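Local coordinates for protein glycerate kinase, putative (Thermotoga maritima, PDB 2B8N) that catalyses the magnesium-dependent transfer of phosphate from ATP to D-glycerate, giving 2-phosphoglycerate, a step in the breakdown of serine, at residues I53-G58 and D127-L132; E146-E151 and E238-A243; S158-S163 and Y232-S237; S219-D224 and L245-K250. All blocks are in the same frame, centred on the assembly; numbering follows the deposited sequence.

Interaction 1 of 4, residues I53-G58 and D127-L132; sequences ILVAVG and DTVLFL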
loop_
_atom_site.group_PDB
_atom_site.type_symbol
_atom_site.label_atom_id
_atom_site.label_comp_id
_atom_site.label_asym_id
_atom_site.label_seq_id
_atom_site.Cartn_x
_atom_site.Cartn_y
_atom_site.Cartn_z
ATOM N N ILE A 53 24.217 5.104 5.629
ATOM C CA ILE A 53 23.649 4.253 6.654
ATOM C C ILE A 53 22.261 3.901 6.139
ATOM O O ILE A 53 21.443 4.768 5.909
ATOM C CB ILE A 53 23.568 4.954 8.034
ATOM C CG1 ILE A 53 24.977 5.124 8.640
ATOM C CG2 ILE A 53 22.691 4.141 9.005
ATOM C CD1 ILE A 53 25.869 6.099 7.926
ATOM N N LEU A 54 22.014 2.615 5.954
ATOM C CA LEU A 54 20.768 2.133 5.359
ATOM C C LEU A 54 19.826 1.715 6.488
ATOM O O LEU A 54 20.206 0.911 7.366
ATOM C CB LEU A 54 21.059 0.972 4.393
ATOM C CG LEU A 54 19.930 0.156 3.742
ATOM C CD1 LEU A 54 20.470 -0.618 2.510
ATOM C CD2 LEU A 54 19.246 -0.804 4.744
ATOM N N VAL A 55 18.626 2.308 6.473
ATOM C CA VAL A 55 17.545 1.964 7.381
ATOM C C VAL A 55 16.303 1.597 6.550
ATOM O O VAL A 55 15.751 2.438 5.806
ATOM C CB VAL A 55 17.224 3.127 8.337
ATOM C CG1 VAL A 55 16.029 2.773 9.240
ATOM C CG2 VAL A 55 18.445 3.470 9.200
ATOM N N ALA A 56 15.869 0.340 6.681
ATOM C CA ALA A 56 14.757 -0.175 5.878
ATOM C C ALA A 56 13.716 -0.671 6.832
ATOM O O ALA A 56 14.014 -1.531 7.668
ATOM C CB ALA A 56 15.203 -1.284 4.934
ATOM N N VAL A 57 12.507 -0.103 6.705
ATOM C CA VAL A 57 11.369 -0.405 7.577
ATOM C C VAL A 57 10.146 -0.632 6.711
ATOM O O VAL A 57 9.842 0.173 5.847
ATOM C CB VAL A 57 11.091 0.749 8.567
ATOM C CG1 VAL A 57 9.751 0.571 9.261
ATOM C CG2 VAL A 57 12.159 0.808 9.587
ATOM N N GLY A 58 9.449 -1.725 6.954
ATOM C CA GLY A 58 8.219 -2.015 6.225
ATOM C C GLY A 58 8.076 -3.496 5.945
ATOM O O GLY A 58 8.982 -4.289 6.263
ATOM N N ASP A 127 27.262 12.723 5.897
ATOM C CA ASP A 127 26.653 11.404 5.888
ATOM C C ASP A 127 25.274 11.441 5.313
ATOM O O ASP A 127 24.671 12.505 5.241
ATOM C CB ASP A 127 26.628 10.860 7.298
ATOM C CG ASP A 127 28.012 10.591 7.815
ATOM O OD1 ASP A 127 28.799 9.973 7.068
ATOM O OD2 ASP A 127 28.317 10.988 8.952
ATOM N N THR A 128 24.790 10.286 4.869
ATOM C CA THR A 128 23.455 10.168 4.292
ATOM C C THR A 128 22.757 8.902 4.826
ATOM O O THR A 128 23.346 7.811 4.834
ATOM C CB THR A 128 23.541 10.138 2.734
ATOM O OG1 THR A 128 24.045 11.393 2.249
ATOM C CG2 THR A 128 22.186 9.877 2.083
ATOM N N VAL A 129 21.517 9.068 5.308
ATOM C CA VAL A 129 20.670 7.937 5.661
ATOM C C VAL A 129 19.794 7.599 4.448
ATOM O O VAL A 129 19.099 8.478 3.884
ATOM C CB VAL A 129 19.828 8.187 6.927
ATOM C CG1 VAL A 129 18.878 7.059 7.136
ATOM C CG2 VAL A 129 20.745 8.311 8.149
ATOM N N LEU A 130 19.891 6.339 4.021
ATOM C CA LEU A 130 19.073 5.810 2.947
ATOM C C LEU A 130 17.861 5.132 3.579
ATOM O O LEU A 130 17.967 4.013 4.092
ATOM C CB LEU A 130 19.906 4.827 2.103
ATOM C CG LEU A 130 19.097 4.013 1.085
ATOM C CD1 LEU A 130 18.310 4.957 0.139
ATOM C CD2 LEU A 130 19.991 3.005 0.312
ATOM N N PHE A 131 16.726 5.833 3.562
ATOM C CA PHE A 131 15.530 5.400 4.275
ATOM C C PHE A 131 14.593 4.664 3.337
ATOM O O PHE A 131 13.904 5.277 2.535
ATOM C CB PHE A 131 14.864 6.616 4.910
ATOM C CG PHE A 131 13.788 6.281 5.917
ATOM C CD1 PHE A 131 13.922 5.211 6.794
ATOM C CD2 PHE A 131 12.652 7.066 6.002
ATOM C CE1 PHE A 131 12.923 4.916 7.725
ATOM C CE2 PHE A 131 11.653 6.785 6.931
ATOM C CZ PHE A 131 11.787 5.706 7.789
ATOM N N LEU A 132 14.592 3.338 3.435
ATOM C CA LEU A 132 13.799 2.465 2.537
ATOM C C LEU A 132 12.487 2.107 3.222
ATOM O O LEU A 132 12.467 1.330 4.211
ATOM C CB LEU A 132 14.589 1.190 2.191
ATOM C CG LEU A 132 15.956 1.407 1.542
ATOM C CD1 LEU A 132 16.779 0.129 1.538
ATOM C CD2 LEU A 132 15.815 1.953 0.145
#
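L54 and V55 hold CG and CG1 anti to their backbone N (chi1 173° for L54), whereas L132 turns CG anti to its carbonyl carbon (chi1 -57°), and these settings help choose which branches meet across two neighbouring strands. I53-V57 and T128-L132 run parallel in the middle of the six-stranded parallel sheet of an alpha/beta domain, 4.6 Å apart between axes. Five backbone hydrogen bonds zip them together, alternating in direction: I53 N gives to T128 O, L130 N to I53 O, V55 N to L130 O, L132 N to V55 O and V57 N to L132 O. The bond between V57 N and L132 O, 2.9 Å, runs almost along the C=O axis, while L130 N stands above the carbonyl plane of I53 O. On the face carrying L54, A56, L130 and L132, methyl CD1 of L132 crosses obliquely onto L54 CG at 3.8 Å, and CB of L132 sits 3.7 Å from A56 CB. Helix 61-72 covers this face through A65, A68 and M64. The other face carries I53, V55, V129 and F131. There V55 splits its two methyls: CG2 meets V129 CG1 at 4.2 Å, and CG1 lies against the F131 ring at CD1 and CE1. The ring of F185 meets that of F131 with the planes turned about 50° apart. The sheet continues on either side, with 76-84 next to I53-V57 and 193-199 next to T128-L132. V55 O, besides accepting from L132 N, takes a CA-H contact from F131 CA at 3.3 Å.

Interaction 2 of 4, residues E146-E151 and E238-A243; sequences EGVSLE and ESVKRA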
loop_
_atom_site.group_PDB
_atom_site.type_symbol
_atom_site.label_atom_id
_atom_site.label_comp_id
_atom_site.label_asym_id
_atom_site.label_seq_id
_atom_site.Cartn_x
_atom_site.Cartn_y
_atom_site.Cartn_z
ATOM N N GLU A 146 9.775 9.760 26.507
ATOM C CA GLU A 146 10.043 9.425 27.911
ATOM C C GLU A 146 8.853 9.721 28.801
ATOM O O GLU A 146 8.377 10.846 28.844
ATOM C CB GLU A 146 11.249 10.206 28.454
ATOM C CG GLU A 146 12.570 9.444 28.523
ATOM C CD GLU A 146 13.489 10.016 29.615
ATOM O OE1 GLU A 146 13.527 11.251 29.775
ATOM O OE2 GLU A 146 14.162 9.244 30.336
ATOM N N GLY A 147 8.390 8.708 29.530
ATOM C CA GLY A 147 7.255 8.846 30.433
ATOM C C GLY A 147 5.898 8.549 29.819
ATOM O O GLY A 147 4.869 8.748 30.467
ATOM N N VAL A 148 5.881 8.091 28.571
ATOM C CA VAL A 148 4.654 7.617 27.933
ATOM C C VAL A 148 4.865 6.136 27.644
ATOM O O VAL A 148 5.948 5.732 27.220
ATOM C CB VAL A 148 4.321 8.404 26.643
ATOM C CG1 VAL A 148 3.054 7.843 25.961
ATOM C CG2 VAL A 148 4.124 9.837 26.954
ATOM N N SER A 149 3.860 5.315 27.911
ATOM C CA SER A 149 3.995 3.876 27.687
ATOM C C SER A 149 3.392 3.462 26.335
ATOM O O SER A 149 2.427 4.061 25.834
ATOM C CB SER A 149 3.315 3.079 28.798
ATOM O OG SER A 149 1.976 2.745 28.433
ATOM N N LEU A 150 3.960 2.417 25.764
ATOM C CA LEU A 150 3.393 1.785 24.585
ATOM C C LEU A 150 1.911 1.458 24.783
ATOM O O LEU A 150 1.115 1.653 23.872
ATOM C CB LEU A 150 4.168 0.503 24.308
ATOM C CG LEU A 150 3.955 -0.213 22.985
ATOM C CD1 LEU A 150 4.699 0.478 21.873
ATOM C CD2 LEU A 150 4.436 -1.674 23.143
ATOM N N GLU A 151 1.553 0.972 25.976
ATOM C CA GLU A 151 0.185 0.551 26.278
ATOM C C GLU A 151 -0.748 1.715 26.141
ATOM O O GLU A 151 -1.857 1.553 25.641
ATOM C CB GLU A 151 0.060 -0.013 27.701
ATOM C CG GLU A 151 0.586 -1.420 27.867
ATOM C CD GLU A 151 1.988 -1.601 27.280
ATOM O OE1 GLU A 151 2.877 -0.770 27.598
ATOM O OE2 GLU A 151 2.191 -2.565 26.491
ATOM N N GLU A 238 -1.017 12.652 33.279
ATOM C CA GLU A 238 -0.213 13.874 33.281
ATOM C C GLU A 238 1.029 13.632 32.416
ATOM O O GLU A 238 1.453 14.521 31.675
ATOM C CB GLU A 238 0.188 14.282 34.704
ATOM N N SER A 239 1.596 12.423 32.501
ATOM C CA SER A 239 2.737 12.011 31.658
ATOM C C SER A 239 2.468 12.271 30.180
ATOM O O SER A 239 3.295 12.842 29.478
ATOM C CB SER A 239 3.017 10.499 31.813
ATOM O OG SER A 239 4.214 10.251 32.530
ATOM N N VAL A 240 1.305 11.819 29.723
ATOM C CA VAL A 240 0.911 11.955 28.330
ATOM C C VAL A 240 0.729 13.428 27.954
ATOM O O VAL A 240 1.350 13.912 27.007
ATOM C CB VAL A 240 -0.356 11.100 28.028
ATOM C CG1 VAL A 240 -1.057 11.550 26.755
ATOM C CG2 VAL A 240 0.035 9.647 27.901
ATOM N N LYS A 241 -0.097 14.142 28.701
ATOM C CA LYS A 241 -0.351 15.542 28.395
ATOM C C LYS A 241 0.934 16.392 28.295
ATOM O O LYS A 241 1.029 17.235 27.413
ATOM C CB LYS A 241 -1.355 16.127 29.386
ATOM C CG LYS A 241 -2.750 15.536 29.227
ATOM C CD LYS A 241 -3.795 16.400 29.944
ATOM C CE LYS A 241 -5.200 15.810 29.866
ATOM N NZ LYS A 241 -5.263 14.568 30.687
ATOM N N ARG A 242 1.921 16.145 29.158
ATOM C CA ARG A 242 3.170 16.909 29.130
ATOM C C ARG A 242 4.178 16.399 28.084
ATOM O O ARG A 242 5.053 17.145 27.669
ATOM C CB ARG A 242 3.782 17.016 30.544
ATOM C CG ARG A 242 4.519 15.792 31.045
ATOM C CD ARG A 242 5.091 16.007 32.467
ATOM N NE ARG A 242 6.396 16.686 32.453
ATOM C CZ ARG A 242 6.677 17.865 33.021
ATOM N NH1 ARG A 242 5.750 18.545 33.693
ATOM N NH2 ARG A 242 7.913 18.369 32.926
ATOM N N ALA A 243 4.042 15.153 27.650
ATOM C CA ALA A 243 4.743 14.668 26.464
ATOM C C ALA A 243 4.286 15.424 25.187
ATOM O O ALA A 243 5.115 15.816 24.355
ATOM C CB ALA A 243 4.517 13.195 26.316
#
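E146 leads, at the protein surface, into G147, whose phi of 91° is positive, a region favoured by glycine. The carbonyl of G147 faces the helix 238-244, and S239 OG donates a hydrogen bond to G147 O at 2.6 Å, although the exact place of that oxygen is less sure. V148 follows and carries the apolar part of the contact. Its CG1 is anti to the backbone N (chi1 178°), so the two methyls fork over the helix: CG1 reaches V240 CG2 at 4.0 Å, the two side chains crossing at about a right angle, and CG2 lies against A243 CB. The same CG2 lies 4.0 Å from S239 O, the carbonyl that accepts from A243 N within the helix. V148 thus touches residues one turn apart, and it also rests on I153 in the first turn of helix 150-162. S149 then takes the N-cap position, and with L150 and E151 the chain turns into helix 150-162, leaving the contact. V240 continues the packing onto L177 and E152. The result is plain loop-on-helix packing at the edge of the alpha/beta domain: the lead-in to helix 150-162 is set against the first turns of helix 238-244.

Interaction 3 of 4, residues S158-S163 and Y232-S237; sequences SALLKS and YGIETS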
loop_
_atom_site.group_PDB
_atom_site.type_symbol
_atom_site.label_atom_id
_atom_site.label_comp_id
_atom_site.label_asym_id
_atom_site.label_seq_id
_atom_site.Cartn_x
_atom_site.Cartn_y
_atom_site.Cartn_z
ATOM N N SER A 158 -7.002 3.129 19.923
ATOM C CA SER A 158 -8.193 2.317 19.854
ATOM C C SER A 158 -9.407 3.119 20.342
ATOM O O SER A 158 -10.489 3.076 19.745
ATOM C CB SER A 158 -7.983 1.051 20.683
ATOM O OG SER A 158 -9.032 0.121 20.478
ATOM N N ALA A 159 -9.209 3.882 21.409
ATOM C CA ALA A 159 -10.242 4.770 21.914
ATOM C C ALA A 159 -10.659 5.756 20.848
ATOM O O ALA A 159 -11.847 6.052 20.700
ATOM C CB ALA A 159 -9.720 5.539 23.124
ATOM N N LEU A 160 -9.675 6.282 20.118
ATOM C CA LEU A 160 -9.959 7.286 19.100
ATOM C C LEU A 160 -10.705 6.696 17.890
ATOM O O LEU A 160 -11.717 7.267 17.448
ATOM C CB LEU A 160 -8.685 8.003 18.676
ATOM C CG LEU A 160 -8.228 9.145 19.595
ATOM C CD1 LEU A 160 -6.840 9.606 19.181
ATOM C CD2 LEU A 160 -9.185 10.334 19.575
ATOM N N LEU A 161 -10.225 5.554 17.390
ATOM C CA LEU A 161 -10.936 4.803 16.351
ATOM C C LEU A 161 -12.386 4.532 16.748
ATOM O O LEU A 161 -13.336 4.897 16.042
ATOM C CB LEU A 161 -10.246 3.477 16.109
ATOM C CG LEU A 161 -8.907 3.633 15.390
ATOM C CD1 LEU A 161 -7.988 2.451 15.694
ATOM C CD2 LEU A 161 -9.148 3.809 13.884
ATOM N N LYS A 162 -12.555 3.901 17.900
ATOM C CA LYS A 162 -13.889 3.571 18.349
ATOM C C LYS A 162 -14.765 4.824 18.421
ATOM O O LYS A 162 -15.945 4.776 18.077
ATOM C CB LYS A 162 -13.869 2.822 19.681
ATOM C CG LYS A 162 -13.387 1.383 19.552
ATOM C CD LYS A 162 -13.640 0.606 20.827
ATOM C CE LYS A 162 -13.077 -0.802 20.735
ATOM N NZ LYS A 162 -11.597 -0.786 20.550
ATOM N N SER A 163 -14.187 5.946 18.842
ATOM C CA SER A 163 -14.949 7.191 18.974
ATOM C C SER A 163 -15.215 7.861 17.635
ATOM O O SER A 163 -15.896 8.876 17.595
ATOM C CB SER A 163 -14.218 8.178 19.879
ATOM O OG SER A 163 -14.142 7.673 21.194
ATOM N N TYR A 232 -13.017 14.150 21.701
ATOM C CA TYR A 232 -13.601 12.812 21.812
ATOM C C TYR A 232 -13.688 12.318 23.264
ATOM O O TYR A 232 -13.976 11.145 23.506
ATOM C CB TYR A 232 -12.842 11.825 20.912
ATOM C CG TYR A 232 -12.952 12.197 19.445
ATOM C CD1 TYR A 232 -14.090 11.876 18.716
ATOM C CD2 TYR A 232 -11.941 12.903 18.798
ATOM C CE1 TYR A 232 -14.219 12.226 17.390
ATOM C CE2 TYR A 232 -12.062 13.255 17.458
ATOM C CZ TYR A 232 -13.216 12.910 16.769
ATOM O OH TYR A 232 -13.364 13.234 15.451
ATOM N N GLY A 233 -13.451 13.218 24.221
ATOM C CA GLY A 233 -13.523 12.897 25.644
ATOM C C GLY A 233 -12.602 11.780 26.098
ATOM O O GLY A 233 -12.974 11.003 26.961
ATOM N N ILE A 234 -11.402 11.684 25.536
ATOM C CA ILE A 234 -10.482 10.625 25.941
ATOM C C ILE A 234 -9.565 11.105 27.065
ATOM O O ILE A 234 -8.724 11.987 26.859
ATOM C CB ILE A 234 -9.693 10.089 24.739
ATOM C CG1 ILE A 234 -10.659 9.386 23.776
ATOM C CG2 ILE A 234 -8.612 9.105 25.196
ATOM C CD1 ILE A 234 -10.223 9.379 22.340
ATOM N N GLU A 235 -9.742 10.523 28.252
ATOM C CA GLU A 235 -8.942 10.865 29.425
ATOM C C GLU A 235 -7.504 10.327 29.260
ATOM O O GLU A 235 -7.301 9.234 28.735
ATOM C CB GLU A 235 -9.607 10.316 30.695
ATOM N N THR A 236 -6.520 11.116 29.707
ATOM C CA THR A 236 -5.077 10.796 29.571
ATOM C C THR A 236 -4.261 11.222 30.808
ATOM O O THR A 236 -4.619 12.186 31.497
ATOM C CB THR A 236 -4.450 11.534 28.367
ATOM O OG1 THR A 236 -4.659 12.949 28.502
ATOM C CG2 THR A 236 -5.063 11.063 27.074
ATOM N N SER A 237 -3.145 10.538 31.060
ATOM C CA SER A 237 -2.297 10.838 32.223
ATOM C C SER A 237 -1.675 12.260 32.191
ATOM O O SER A 237 -1.820 12.994 31.216
ATOM C CB SER A 237 -1.194 9.764 32.363
ATOM O OG SER A 237 -0.461 9.549 31.160
#
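A Schellman motif closes helix 222-231, with G233 as its C-prime residue at positive phi, and the residues flanking that glycine pack on the C-terminal part of helix 150-162. Y232 and I234 both point their CB toward that helix. CG of Y232 and CG1 of I234 lie anti to the carbonyl carbon (chi1 -63° and -66°), and both side chains reach CD2 of L160. This methyl approaches the Y232 ring at CD2, with L160 CD2 and Y232 CD2 3.8 Å apart, the leucine crossing the tyrosine at about a right angle; the same branch of L160 meets I234 CD1. A159 completes the apolar patch, its CB 4.0 Å from I234 CD1. Along the other ortho position of the tyrosine, S163 CB lies 3.9 Å from Y232 CD1. S163 OG turns back to its own helix and donates to A159 O at 2.9 Å, a carbonyl that also accepts from S163 N, so two donors of S163 grip A159 O. At its far end the tyrosine hydroxyl bonds to E169. I234 also touches L229 and L156, while L160 continues inward to V228 of helix 222-231 and to I170 and V173 of helix 167-175, so the contact joins three helices just before the chain enters helix 238-244.

Interaction 4 of 4, residues S219-D224 and L245-K250; sequences SSTSED and LQETPK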
loop_
_atom_site.group_PDB
_atom_site.type_symbol
_atom_site.label_atom_id
_atom_site.label_comp_id
_atom_site.label_asym_id
_atom_site.label_seq_id
_atom_site.Cartn_x
_atom_site.Cartn_y
_atom_site.Cartn_z
ATOM N N SER A 219 2.612 19.712 10.495
ATOM C CA SER A 219 1.965 21.035 10.560
ATOM C C SER A 219 1.063 21.190 11.797
ATOM O O SER A 219 0.813 22.313 12.257
ATOM C CB SER A 219 1.200 21.338 9.273
ATOM O OG SER A 219 0.042 20.533 9.165
ATOM N N SER A 220 0.593 20.076 12.355
ATOM C CA SER A 220 -0.241 20.138 13.564
ATOM C C SER A 220 0.561 20.512 14.806
ATOM O O SER A 220 1.758 20.275 14.892
ATOM C CB SER A 220 -0.979 18.833 13.812
ATOM O OG SER A 220 -0.127 17.840 14.348
ATOM N N THR A 221 -0.142 21.053 15.786
ATOM C CA THR A 221 0.463 21.597 16.990
ATOM C C THR A 221 0.110 20.741 18.210
ATOM O O THR A 221 -0.768 19.871 18.146
ATOM C CB THR A 221 0.006 23.078 17.225
ATOM O OG1 THR A 221 -1.357 23.121 17.647
ATOM C CG2 THR A 221 0.120 23.875 15.952
ATOM N N SER A 222 0.810 20.993 19.313
ATOM C CA SER A 222 0.465 20.411 20.618
ATOM C C SER A 222 -0.981 20.749 20.980
ATOM O O SER A 222 -1.726 19.897 21.434
ATOM C CB SER A 222 1.389 20.937 21.723
ATOM O OG SER A 222 2.740 20.559 21.500
ATOM N N GLU A 223 -1.369 21.995 20.742
ATOM C CA GLU A 223 -2.742 22.430 20.969
ATOM C C GLU A 223 -3.723 21.553 20.172
ATOM O O GLU A 223 -4.715 21.081 20.709
ATOM C CB GLU A 223 -2.924 23.912 20.607
ATOM C CG GLU A 223 -4.251 24.537 21.069
ATOM C CD GLU A 223 -4.419 25.964 20.577
ATOM O OE1 GLU A 223 -3.550 26.470 19.832
ATOM O OE2 GLU A 223 -5.424 26.595 20.941
ATOM N N ASP A 224 -3.439 21.332 18.898
ATOM C CA ASP A 224 -4.288 20.469 18.076
ATOM C C ASP A 224 -4.434 19.087 18.729
ATOM O O ASP A 224 -5.526 18.559 18.845
ATOM C CB ASP A 224 -3.733 20.338 16.645
ATOM C CG ASP A 224 -3.672 21.664 15.918
ATOM O OD1 ASP A 224 -4.622 22.451 16.082
ATOM O OD2 ASP A 224 -2.682 21.942 15.198
ATOM N N LEU A 245 3.054 18.419 24.867
ATOM C CA LEU A 245 3.553 19.810 24.889
ATOM C C LEU A 245 4.881 20.061 24.179
ATOM O O LEU A 245 5.262 21.228 23.966
ATOM C CB LEU A 245 3.739 20.274 26.328
ATOM C CG LEU A 245 2.521 20.621 27.187
ATOM C CD1 LEU A 245 3.040 20.983 28.547
ATOM C CD2 LEU A 245 1.721 21.748 26.600
ATOM N N GLN A 246 5.608 18.984 23.883
ATOM C CA GLN A 246 6.827 19.061 23.090
ATOM C C GLN A 246 6.384 19.131 21.638
ATOM O O GLN A 246 5.780 18.177 21.112
ATOM C CB GLN A 246 7.731 17.851 23.372
ATOM C CG GLN A 246 7.940 17.604 24.882
ATOM C CD GLN A 246 9.049 16.618 25.203
ATOM O OE1 GLN A 246 8.871 15.702 26.022
ATOM N NE2 GLN A 246 10.203 16.801 24.567
ATOM N N GLU A 247 6.650 20.271 21.008
ATOM C CA GLU A 247 6.162 20.505 19.674
ATOM C C GLU A 247 7.014 19.746 18.680
ATOM O O GLU A 247 8.225 19.573 18.904
ATOM C CB GLU A 247 6.149 21.997 19.349
ATOM C CG GLU A 247 5.384 22.325 18.085
ATOM C CD GLU A 247 3.986 21.758 18.100
ATOM O OE1 GLU A 247 3.123 22.382 18.747
ATOM O OE2 GLU A 247 3.768 20.690 17.486
ATOM N N THR A 248 6.366 19.303 17.599
ATOM C CA THR A 248 6.999 18.516 16.544
ATOM C C THR A 248 7.571 19.460 15.513
ATOM O O THR A 248 7.104 20.603 15.423
ATOM C CB THR A 248 5.975 17.624 15.854
ATOM O OG1 THR A 248 4.892 18.434 15.408
ATOM C CG2 THR A 248 5.452 16.575 16.830
ATOM N N PRO A 249 8.601 19.012 14.760
ATOM C CA PRO A 249 9.260 19.836 13.739
ATOM C C PRO A 249 8.308 20.385 12.690
ATOM O O PRO A 249 7.638 19.600 12.015
ATOM C CB PRO A 249 10.262 18.880 13.092
ATOM C CG PRO A 249 9.941 17.529 13.587
ATOM C CD PRO A 249 9.244 17.695 14.889
ATOM N N LYS A 250 8.261 21.719 12.564
ATOM C CA LYS A 250 7.351 22.414 11.637
ATOM C C LYS A 250 7.943 22.534 10.225
ATOM O O LYS A 250 7.217 22.753 9.267
ATOM C CB LYS A 250 6.946 23.782 12.220
ATOM C CG LYS A 250 6.096 23.688 13.532
ATOM C CD LYS A 250 4.636 23.188 13.264
ATOM C CE LYS A 250 3.963 22.582 14.512
ATOM N NZ LYS A 250 4.253 21.128 14.760
#
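Tight polar packing marks one part of this contact, where the carboxylate of E247 meets the first turn of helix 222-231. E247 sets CG anti to its backbone N (chi1 -168°) and bends at chi2, bringing OE1 to S222 N at 2.8 Å with an N-H...O angle of 163°; the bond uses the syn lone pair of OE1. T221 is the N-cap of the helix and forms a capping box with D224: D224 N donates to T221 OG1 at 3.0 Å, and T221 N donates to D224 OD2 at 2.8 Å. The second carboxylate oxygen of E247, OE2, accepts from T248 N and, from above the carboxylate plane, from K250 NZ at 2.8 Å in a salt bridge; H176 NE2 is a further partner. K250, bent at chi2 and chi4, curls its NZ back to S220 O at 2.6 Å, and it also bonds to T248 O and to D218 O. The buried S222 turns its hydroxyl to I244 O. The looser side is solvent-facing: the exposed S219 and L245 direct CB away from the opposite segment, and K250 CE comes no nearer to S219 O than 3.9 Å. E247 on S222 N at the helix start, with D224 in the first turn, would probably be favoured by the helix dipole, and the ammonium of K250 probably helps keep E247 ionised.

Interaction 1 comes first along the chain and joins two central strands of the parallel sheet; the other three gather among the helices on one side of the chain's centre. Its centre lies about 25 to 34 Å from their centres, without touching. Interactions 2 and 3 share helix 150-162, have centres about 15 Å apart and meet where K241 NZ approaches T236 OG1; in sequence, interaction 3 falls within the span of interaction 2. Interaction 4 alternates with both along the chain, 245-250 following almost directly on 238-243, and links the start of helix 222-231 to the loop after helix 238-244. Together, interactions 2 to 4 tie these helices into one cluster, whose chain then continues to edge strand 255-261.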